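Local coordinates for protein 11S globulin isoform 1 (Cocos nucifera, PDB 5WPW) that serves as a hexameric 11S seed storage globulin of coconut, a nutrient reservoir for the seedling and a potential food allergen, at the interface of chains A and B. Residues are numbered along the deposited sequence; one frame, centred on the assembly and turned at random. Chains: chain A/B, 11S globulin isoform 1.

Contacts 1 and 2 are neighbouring patches of one subunit interface in the cocosin hexamer, the centres of their C-alpha atoms about 14 Å apart. B:Leu158 belongs to both: its backbone oxygen takes a hydrogen bond in contact 1, while its side chain packs against an indole in contact 2. Chain A gives the end of helix 386-393 to the first, and strands 298-304, 317-323 and 348-354 with the loop residue A:Ile374 to the second. Chain B answers with strand 50-57 and loops in one, and 3-10 helix 179-182 with B:Phe183 in the other. Contact 1 adds a hydrogen bond to packing; contact 2 is apolar.

Contact 1: the interface of chains A and B. Residues chain A 392-393; chain B 51, 53-54, 158-160, 204, 209.
A:Tyr393 and A:Ser392, the last residues of helix 386-393, rest on B:Ala159 and its neighbours, and illustrate how a helix end can dock on a partner subunit through one ring and one small polar side chain. Polar contact centres on the tyrosine hydroxyl: A:Tyr393 OH donates a hydrogen bond to the backbone oxygen B:Leu158 O at 2.9 Å. The angle at that oxygen is 124°, but the donor stands well above the carbonyl plane, 55° out of it, and therefore misses the lone-pair direction. A second polar approach is electrostatic at most. The guanidinium nitrogen NH2 of B:Arg209 lies 3.0 Å from the carbonyl oxygen A:Ser392 O, yet its N-H bonds point elsewhere and this is not a hydrogen bond; the guanidinium, presumably positive, may still favour the partial negative charge at this helix end.

Ring packing adds to the tyrosine's hold. The methyl CB of B:Ala159 sits over a face of the phenol ring in a CH-pi contact, 3.8 Å from its centroid and displaced towards CE1. At the rim, A:Tyr393 CD1 meets the sulfur SG of B:Cys204 at 3.6 Å. The ring reaches these partners with CG anti to its own carbonyl carbon (chi1 -60°), and the hydroxyl bond at its far tip should restrain its swing. Within chain B the same sulfur accepts a long hydrogen bond from the amide B:Gly160 N, which ties the loop carrying B:Ala159 to B:Cys204.

Aliphatic groups of chain B meet the serine. Methyl CD2 of B:Leu53 approaches A:Ser392 CA at 3.7 Å, while A:Ser392 CB packs against the B:Ala159 methyl, leaving this small residue lodged between strand 50-57 and the loop. Its hydroxyl is directed towards the strand, where A:Ser392 OG lies 3.4 Å from ring carbon CD of B:Pro54.

Contact 2: the interface of chains A and B. Residues chain A 301, 303, 323-324, 348-349, 374; chain B 158, 179-180, 183.
A:Ala348 and A:Ile374 present their side chains to B:Ile179 and B:Phe183, with the backbone extended at A:Ala348, which opens strand 348-354, and helical at B:Ile179, which begins 3-10 helix 179-182. The site exemplifies a patch held by apolar packing, with no polar pair close enough to bond across it.

A:Ile374, an engineered residue where the natural protein has valine, meets B:Ile179 tip to tip, the two CD1 methyls 3.7 Å apart. B:Ile179 makes this reach with CG1 between its backbone N and carbonyl carbon (chi1 51°). Its other branch, CG2, lies near the backbone oxygen of A:Asp324, and the methyl A:Ala323 CB lies 3.3 Å from the backbone oxygen B:Ile179 O. A:Ile374 and B:Leu180 run antiparallel alongside one another, CD1 of the isoleucine lying 3.9 Å from CD2 of the leucine.

The phenyl ring of B:Phe183 comes in tip first, its CZ 3.8 Å from the methyl CB of A:Ala348, and the backbone nitrogen of A:Met349 lies at the ring's edge, in its plane. That alanine methyl also meets B:Ile179 CD1 at 3.9 Å and so bridges the phenylalanine and the isoleucine.

Further along, the indole of A:Trp303 and the side chain of B:Leu158 lie roughly perpendicular, with CZ3 of the benzene part 3.8 Å from the leucine's CD2.

In the fold, strands 298-304, 317-323 and 348-354 of the C-terminal cupin domain of chain A, with the loop at A:Ile374, form the surface against which the 3-10 helix, B:Phe183 and B:Leu158 of chain B pack.

Contact 1: the interface of chains A and B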
loop_
_atom_site.group_PDB
_atom_site.type_symbol
_atom_site.label_atom_id
_atom_site.label_comp_id
_atom_site.label_asym_id
_atom_site.label_seq_id
_atom_site.Cartn_x
_atom_site.Cartn_y
_atom_site.Cartn_z
ATOM N N SER A 392 18.945 19.726 32.272
ATOM C CA SER A 392 17.537 19.394 32.506
ATOM C C SER A 392 17.256 19.092 33.971
ATOM O O SER A 392 16.223 19.507 34.516
ATOM C CB SER A 392 17.119 18.179 31.658
ATOM O OG SER A 392 17.278 18.434 30.259
ATOM N N TYR A 393 18.112 18.298 34.600
ATOM C CA TYR A 393 17.911 17.868 35.974
ATOM C C TYR A 393 18.796 18.623 36.963
ATOM O O TYR A 393 18.780 18.295 38.148
ATOM C CB TYR A 393 18.174 16.358 36.088
ATOM C CG TYR A 393 17.259 15.509 35.227
ATOM C CD1 TYR A 393 15.924 15.356 35.545
ATOM C CD2 TYR A 393 17.742 14.865 34.094
ATOM C CE1 TYR A 393 15.087 14.564 34.759
ATOM C CE2 TYR A 393 16.928 14.092 33.310
ATOM C CZ TYR A 393 15.605 13.947 33.633
ATOM O OH TYR A 393 14.803 13.168 32.818
ATOM N N LEU B 51 17.338 26.266 26.701
ATOM C CA LEU B 51 17.058 24.873 26.368
ATOM C C LEU B 51 15.605 24.571 26.713
ATOM O O LEU B 51 15.188 24.749 27.862
ATOM C CB LEU B 51 18.009 23.939 27.130
ATOM C CG LEU B 51 17.683 22.445 27.195
ATOM C CD1 LEU B 51 17.968 21.796 25.832
ATOM C CD2 LEU B 51 18.494 21.800 28.295
ATOM N N LEU B 53 13.254 21.845 27.683
ATOM C CA LEU B 53 13.492 20.553 28.307
ATOM C C LEU B 53 12.773 19.428 27.563
ATOM O O LEU B 53 11.712 19.642 26.972
ATOM C CB LEU B 53 13.019 20.567 29.759
ATOM C CG LEU B 53 13.680 21.690 30.559
ATOM C CD1 LEU B 53 13.111 21.729 31.944
ATOM C CD2 LEU B 53 15.183 21.481 30.520
ATOM N N PRO B 54 13.310 18.209 27.616
ATOM C CA PRO B 54 12.683 17.097 26.888
ATOM C C PRO B 54 11.275 16.806 27.382
ATOM O O PRO B 54 10.994 16.822 28.584
ATOM C CB PRO B 54 13.624 15.927 27.144
ATOM C CG PRO B 54 14.418 16.322 28.386
ATOM C CD PRO B 54 14.564 17.807 28.278
ATOM N N LEU B 158 9.672 15.089 30.567
ATOM C CA LEU B 158 10.643 14.132 31.084
ATOM C C LEU B 158 11.500 14.751 32.185
ATOM O O LEU B 158 12.060 14.028 33.017
ATOM C CB LEU B 158 11.544 13.618 29.952
ATOM C CG LEU B 158 11.010 12.619 28.916
ATOM C CD1 LEU B 158 12.170 11.943 28.177
ATOM C CD2 LEU B 158 10.105 11.600 29.548
ATOM N N ALA B 159 11.612 16.071 32.208
ATOM C CA ALA B 159 12.363 16.758 33.240
ATOM C C ALA B 159 11.693 18.091 33.505
ATOM O O ALA B 159 11.025 18.641 32.627
ATOM C CB ALA B 159 13.814 16.958 32.818
ATOM N N GLY B 160 11.871 18.608 34.719
ATOM C CA GLY B 160 11.433 19.957 35.029
ATOM C C GLY B 160 10.005 20.057 35.534
ATOM O O GLY B 160 9.387 19.092 35.986
ATOM N N CYS B 204 13.090 16.525 40.237
ATOM C CA CYS B 204 13.061 17.970 39.969
ATOM C C CYS B 204 12.095 18.705 40.899
ATOM O O CYS B 204 11.369 19.608 40.476
ATOM C CB CYS B 204 12.713 18.251 38.499
ATOM S SG CYS B 204 13.995 17.789 37.304
ATOM N N ARG B 209 12.608 27.035 37.229
ATOM C CA ARG B 209 12.966 27.562 35.920
ATOM C C ARG B 209 11.859 27.417 34.876
ATOM O O ARG B 209 11.846 28.177 33.903
ATOM C CB ARG B 209 14.234 26.876 35.414
ATOM C CG ARG B 209 15.404 26.908 36.394
ATOM C CD ARG B 209 16.573 26.060 35.894
ATOM N NE ARG B 209 16.255 24.632 35.887
ATOM C CZ ARG B 209 16.956 23.722 35.220
ATOM N NH1 ARG B 209 18.014 24.094 34.514
ATOM N NH2 ARG B 209 16.607 22.439 35.261
#

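Contact 2: the interface of chains A and B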
loop_
_atom_site.group_PDB
_atom_site.type_symbol
_atom_site.label_atom_id
_atom_site.label_comp_id
_atom_site.label_asym_id
_atom_site.label_seq_id
_atom_site.Cartn_x
_atom_site.Cartn_y
_atom_site.Cartn_z
ATOM N N PRO A 301 10.961 1.446 33.464
ATOM C CA PRO A 301 9.965 2.505 33.250
ATOM C C PRO A 301 9.819 2.818 31.769
ATOM O O PRO A 301 10.802 2.917 31.036
ATOM C CB PRO A 301 10.539 3.701 34.024
ATOM C CG PRO A 301 11.426 3.098 35.041
ATOM C CD PRO A 301 11.982 1.838 34.451
ATOM N N TRP A 303 6.713 4.364 28.592
ATOM C CA TRP A 303 5.359 4.726 28.218
ATOM C C TRP A 303 4.971 4.074 26.894
ATOM O O TRP A 303 5.824 3.759 26.053
ATOM C CB TRP A 303 5.201 6.254 28.158
ATOM C CG TRP A 303 5.905 6.947 27.039
ATOM C CD1 TRP A 303 5.411 7.204 25.766
ATOM C CD2 TRP A 303 7.192 7.524 27.096
ATOM N NE1 TRP A 303 6.344 7.899 25.042
ATOM C CE2 TRP A 303 7.447 8.116 25.835
ATOM C CE3 TRP A 303 8.174 7.602 28.096
ATOM C CZ2 TRP A 303 8.651 8.773 25.545
ATOM C CZ3 TRP A 303 9.356 8.270 27.812
ATOM C CH2 TRP A 303 9.594 8.835 26.543
ATOM N N ALA A 323 2.378 6.903 36.222
ATOM C CA ALA A 323 2.463 8.358 36.330
ATOM C C ALA A 323 1.819 9.016 35.105
ATOM O O ALA A 323 1.958 8.510 33.988
ATOM C CB ALA A 323 3.922 8.818 36.439
ATOM N N ASP A 324 1.155 10.169 35.300
ATOM C CA ASP A 324 0.491 10.871 34.192
ATOM C C ASP A 324 1.202 12.189 33.846
ATOM O O ASP A 324 2.292 12.491 34.354
ATOM C CB ASP A 324 -1.006 11.072 34.497
ATOM C CG ASP A 324 -1.295 12.218 35.465
ATOM O OD1 ASP A 324 -0.363 12.923 35.954
ATOM O OD2 ASP A 324 -2.500 12.397 35.737
ATOM N N ALA A 348 3.387 6.957 31.897
ATOM C CA ALA A 348 4.619 6.249 32.194
ATOM C C ALA A 348 4.328 5.205 33.258
ATOM O O ALA A 348 3.575 5.462 34.197
ATOM C CB ALA A 348 5.712 7.212 32.674
ATOM N N MET A 349 4.916 4.030 33.107
ATOM C CA MET A 349 4.640 2.978 34.069
ATOM C C MET A 349 5.865 2.117 34.332
ATOM O O MET A 349 6.786 2.006 33.517
ATOM C CB MET A 349 3.477 2.108 33.610
ATOM C CG MET A 349 3.844 1.098 32.585
ATOM S SD MET A 349 2.780 -0.295 32.999
ATOM C CE MET A 349 3.043 -1.346 31.588
ATOM N N ILE A 374 12.464 4.672 29.468
ATOM C CA ILE A 374 13.087 5.881 30.005
ATOM C C ILE A 374 14.570 5.673 30.255
ATOM O O ILE A 374 15.374 6.540 29.918
ATOM C CB ILE A 374 12.347 6.325 31.285
ATOM C CG1 ILE A 374 10.884 6.612 30.961
ATOM C CG2 ILE A 374 12.948 7.587 31.861
ATOM C CD1 ILE A 374 10.060 7.110 32.131
ATOM N N LEU B 158 9.672 15.089 30.567
ATOM C CA LEU B 158 10.643 14.132 31.084
ATOM C C LEU B 158 11.500 14.751 32.185
ATOM O O LEU B 158 12.060 14.028 33.017
ATOM C CB LEU B 158 11.544 13.618 29.952
ATOM C CG LEU B 158 11.010 12.619 28.916
ATOM C CD1 LEU B 158 12.170 11.943 28.177
ATOM C CD2 LEU B 158 10.105 11.600 29.548
ATOM N N ILE B 179 7.175 13.471 34.665
ATOM C CA ILE B 179 6.558 12.164 34.886
ATOM C C ILE B 179 7.311 11.365 35.935
ATOM O O ILE B 179 6.713 10.540 36.638
ATOM C CB ILE B 179 6.482 11.400 33.562
ATOM C CG1 ILE B 179 7.850 11.403 32.913
ATOM C CG2 ILE B 179 5.472 12.084 32.656
ATOM C CD1 ILE B 179 8.092 10.226 32.011
ATOM N N LEU B 180 8.626 11.572 36.053
ATOM C CA LEU B 180 9.388 10.841 37.065
ATOM C C LEU B 180 8.939 11.203 38.475
ATOM O O LEU B 180 9.063 10.381 39.393
ATOM C CB LEU B 180 10.880 11.104 36.901
ATOM C CG LEU B 180 11.459 10.812 35.514
ATOM C CD1 LEU B 180 12.963 11.067 35.524
ATOM C CD2 LEU B 180 11.129 9.381 35.063
ATOM N N PHE B 183 6.666 8.667 40.150
ATOM C CA PHE B 183 7.194 7.408 40.636
ATOM C C PHE B 183 7.702 7.560 42.062
ATOM O O PHE B 183 8.135 8.638 42.475
ATOM C CB PHE B 183 8.325 6.920 39.741
ATOM C CG PHE B 183 7.871 6.482 38.395
ATOM C CD1 PHE B 183 6.873 5.538 38.269
ATOM C CD2 PHE B 183 8.411 7.047 37.254
ATOM C CE1 PHE B 183 6.444 5.135 37.014
ATOM C CE2 PHE B 183 7.989 6.650 36.009
ATOM C CZ PHE B 183 7.006 5.691 35.889
#